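Local coordinates for protein N-(5'-phosphoribosyl)anthranilate isomerase (Jonesia denitrificans, PDB 4WUI) that probably catalyses the isomerisation of N-(5-phospho-beta-D-ribosyl)anthranilate to 1-(2-carboxyphenylamino)-1-deoxy-D-ribulose 5-phosphate, the third step of tryptophan synthesis from chorismate, at residues T65-A68 with D69-A72; V175-S178 with S179-S183. All coordinates share one frame; numbering follows the deposited sequence.

Contact 1 (T65-A68 with D69-A72)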
loop_
_atom_site.group_PDB
_atom_site.type_symbol
_atom_site.label_atom_id
_atom_site.label_comp_id
_atom_site.label_asym_id
_atom_site.label_seq_id
_atom_site.Cartn_x
_atom_site.Cartn_y
_atom_site.Cartn_z
ATOM N N THR A 65 5.387 -15.688 2.826
ATOM C CA THR A 65 5.710 -16.546 1.692
ATOM C C THR A 65 7.236 -16.557 1.498
ATOM O O THR A 65 7.841 -15.508 1.375
ATOM C CB THR A 65 5.010 -16.029 0.430
ATOM O OG1 THR A 65 3.588 -15.967 0.634
ATOM C CG2 THR A 65 5.335 -16.879 -0.779
ATOM N N PRO A 66 7.881 -17.736 1.445
ATOM C CA PRO A 66 9.328 -17.764 1.175
ATOM C C PRO A 66 9.650 -16.923 -0.050
ATOM O O PRO A 66 8.926 -16.978 -1.043
ATOM C CB PRO A 66 9.611 -19.241 0.923
ATOM C CG PRO A 66 8.554 -19.960 1.737
ATOM C CD PRO A 66 7.326 -19.092 1.645
ATOM N N ILE A 67 10.733 -16.152 0.006
ATOM C CA ILE A 67 10.961 -15.143 -1.006
ATOM C C ILE A 67 11.042 -15.692 -2.421
ATOM O O ILE A 67 10.534 -15.058 -3.339
ATOM C CB ILE A 67 12.192 -14.248 -0.636
ATOM C CG1 ILE A 67 12.249 -12.980 -1.501
ATOM C CG2 ILE A 67 13.492 -15.019 -0.710
ATOM C CD1 ILE A 67 11.069 -12.056 -1.301
ATOM N N ALA A 68 11.634 -16.865 -2.634
ATOM C CA ALA A 68 11.670 -17.407 -3.982
ATOM C C ALA A 68 10.250 -17.721 -4.505
ATOM O O ALA A 68 9.957 -17.538 -5.693
ATOM C CB ALA A 68 12.561 -18.644 -4.038
ATOM N N ASP A 69 9.389 -18.214 -3.624
ATOM C CA ASP A 69 8.002 -18.472 -3.977
ATOM C C ASP A 69 7.238 -17.177 -4.246
ATOM O O ASP A 69 6.383 -17.141 -5.133
ATOM C CB ASP A 69 7.290 -19.240 -2.863
ATOM C CG ASP A 69 7.731 -20.678 -2.728
ATOM O OD1 ASP A 69 8.514 -21.182 -3.563
ATOM O OD2 ASP A 69 7.187 -21.333 -1.807
ATOM N N ALA A 70 7.541 -16.137 -3.481
ATOM C CA ALA A 70 6.902 -14.857 -3.692
ATOM C C ALA A 70 7.253 -14.289 -5.052
ATOM O O ALA A 70 6.405 -13.728 -5.755
ATOM C CB ALA A 70 7.264 -13.886 -2.585
ATOM N N LEU A 71 8.523 -14.431 -5.439
ATOM C CA LEU A 71 8.964 -14.019 -6.763
ATOM C C LEU A 71 8.238 -14.788 -7.849
ATOM O O LEU A 71 7.771 -14.220 -8.833
ATOM C CB LEU A 71 10.472 -14.205 -6.887
ATOM C CG LEU A 71 11.305 -13.142 -6.194
ATOM C CD1 LEU A 71 12.737 -13.630 -6.036
ATOM C CD2 LEU A 71 11.263 -11.832 -6.971
ATOM N N ALA A 72 8.145 -16.105 -7.682
ATOM C CA ALA A 72 7.450 -16.937 -8.663
ATOM C C ALA A 72 5.991 -16.507 -8.801
ATOM O O ALA A 72 5.443 -16.469 -9.914
ATOM C CB ALA A 72 7.554 -18.406 -8.289
#
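Pro66 and Asp69 set a flat carboxylate against a puckered pyrrolidine ring. The carboxylate stands on the side of one ring face but is displaced outward past the CG-CD border, so it overhangs that corner without stacking on the ring, its plane inclined to the mean ring plane. Asp69 OD2 is the nearer oxygen, 4.0 Å from Pro66 CG. With chi2 at -7°, OD1 nearly eclipses CA and folds back toward the carbonyl carbon of Ala68, while OD2 points outward, near a bound citrate.

Thr65 reaches the turn with its methyl. CG2, anti to the backbone N (chi1 -57° for OG1), rests 3.6 Å from Ala70 N and 3.7 Å from Asp69 CB, and OG1 is left to hydrogen-bond the citrate. Ala70 N gives to Pro66 O at 2.9 Å, in the carbonyl plane, with a weak second bond from Asp69 N. Leu71 N to Ile67 O and Ala72 N to Ala68 O, both 3.0 Å, carry the spiral on. Ile67 and Leu71 turn to helix 90-99 and strand 81-84. With Pro66 at the N-cap position, this is the first turn of helix 67-77, in a beta-alpha-beta unit of the TIM barrel.

Contact 2 (V175-S178 with S179-S183)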
loop_
_atom_site.group_PDB
_atom_site.type_symbol
_atom_site.label_atom_id
_atom_site.label_comp_id
_atom_site.label_asym_id
_atom_site.label_seq_id
_atom_site.Cartn_x
_atom_site.Cartn_y
_atom_site.Cartn_z
ATOM N N VAL A 175 0.188 7.723 -0.213
ATOM C CA VAL A 175 -0.509 7.090 0.912
ATOM C C VAL A 175 -0.983 5.697 0.505
ATOM O O VAL A 175 -1.219 5.416 -0.680
ATOM C CB VAL A 175 -1.718 7.938 1.404
ATOM C CG1 VAL A 175 -1.240 9.239 2.017
ATOM C CG2 VAL A 175 -2.718 8.188 0.276
ATOM N N ASP A 176 -1.135 4.855 1.515
ATOM C CA ASP A 176 -1.657 3.497 1.388
ATOM C C ASP A 176 -2.802 3.350 2.373
ATOM O O ASP A 176 -2.664 3.732 3.537
ATOM C CB ASP A 176 -0.532 2.509 1.736
ATOM C CG ASP A 176 -0.854 1.061 1.395
ATOM O OD1 ASP A 176 -0.915 0.744 0.199
ATOM O OD2 ASP A 176 -1.008 0.232 2.302
ATOM N N VAL A 177 -3.911 2.768 1.917
ATOM C CA VAL A 177 -5.109 2.608 2.749
ATOM C C VAL A 177 -5.670 1.217 2.533
ATOM O O VAL A 177 -5.659 0.692 1.438
ATOM C CB VAL A 177 -6.164 3.713 2.401
ATOM C CG1 VAL A 177 -6.661 3.629 0.987
ATOM C CG2 VAL A 177 -7.329 3.758 3.392
ATOM N N SER A 178 -6.226 0.643 3.602
ATOM C CA SER A 178 -6.845 -0.673 3.547
ATOM C C SER A 178 -8.042 -0.727 4.502
ATOM O O SER A 178 -9.181 -0.621 4.056
ATOM C CB SER A 178 -5.852 -1.786 3.822
ATOM O OG SER A 178 -6.559 -3.027 3.753
ATOM N N SER A 179 -7.800 -0.890 5.794
ATOM C CA SER A 179 -8.914 -1.054 6.716
ATOM C C SER A 179 -9.859 0.139 6.712
ATOM O O SER A 179 -11.060 -0.012 6.913
ATOM C CB SER A 179 -8.400 -1.353 8.116
ATOM O OG SER A 179 -7.622 -0.317 8.631
ATOM N N GLY A 180 -9.318 1.328 6.489
ATOM C CA GLY A 180 -10.130 2.527 6.535
ATOM C C GLY A 180 -11.099 2.698 5.400
ATOM O O GLY A 180 -11.924 3.612 5.456
ATOM N N VAL A 181 -11.015 1.846 4.381
ATOM C CA VAL A 181 -11.991 1.872 3.293
ATOM C C VAL A 181 -12.777 0.566 3.182
ATOM O O VAL A 181 -13.328 0.258 2.139
ATOM C CB VAL A 181 -11.379 2.297 1.930
ATOM C CG1 VAL A 181 -10.914 3.750 2.002
ATOM C CG2 VAL A 181 -10.245 1.392 1.480
ATOM N N GLU A 182 -12.846 -0.173 4.283
ATOM C CA GLU A 182 -13.586 -1.425 4.361
ATOM C C GLU A 182 -14.916 -1.256 5.053
ATOM O O GLU A 182 -15.047 -0.509 6.000
ATOM C CB GLU A 182 -12.795 -2.467 5.149
ATOM C CG GLU A 182 -11.656 -3.017 4.340
ATOM C CD GLU A 182 -10.825 -4.080 5.020
ATOM O OE1 GLU A 182 -10.853 -4.179 6.262
ATOM O OE2 GLU A 182 -10.143 -4.851 4.294
ATOM N N SER A 183 -15.897 -2.032 4.606
ATOM C CA SER A 183 -17.116 -2.255 5.365
ATOM C C SER A 183 -16.991 -3.469 6.294
ATOM O O SER A 183 -17.726 -3.582 7.268
ATOM C CB SER A 183 -18.302 -2.456 4.420
ATOM O OG SER A 183 -18.074 -3.499 3.503
HETATM O O HOH W 1 -6.641 2.120 6.105
#
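Ser178 and Val181 are joined by the one direct backbone hydrogen bond between the two segments: Val181 N gives to Ser178 O at 3.1 Å. The N-H points well (162°), but the donor stands above the carbonyl plane, 51° out of it and off the lone-pair direction. Glu182 N to Ser179 O, at 3.2 Å, repeats the three-residue step. A water accepts from Ser178 N at 2.9 Å and from Gly180 N at 2.8 Å, so it bridges the strand end and the short 3-10 segment.

Two side chains also crowd that carbonyl: Val181 CG2 lies 3.4 Å from Ser178 O, and Glu182 CG passes 3.5 Å from Ser178 O.

Apolar contact comes from the valines. Val177 CG2 meets Val181 CG1 at 3.8 Å, the two side chains set roughly perpendicular.

Charge gathers around Glu182, whose carboxylate is gripped by salt bridges to Lys188 and Arg38. Ser178 OG hydrogen-bonds Lys188 and the carbonyl of Cys9.

Strand 174-177 pairs with strand 5-8, the seam that closes the barrel, and both Val177 and Val181 touch Val8 of that strand and Phe196 of helix 190-204.

Overall arrangement
Contact 1 and contact 2 lie across the barrel from each other, their centres 26 Å apart and their nearest atoms about 17 Å apart, too far to meet. Contact 1 belongs to the outer layer of the TIM barrel, its centre about 19 Å from that of the chain; the centre of contact 2 is about 9 Å from it, where the chain runs off strand 174-177. Each has citrate beside it, hydrogen-bonded to Thr65 in the first and to Ser179 in the second, and the separation means two different molecules, probably from the crystallisation liquor. The citrate at contact 2 sits where strand 174-177 opens into its following loop, a place consistent with the substrate pocket of this family; that at contact 1 is on the surface.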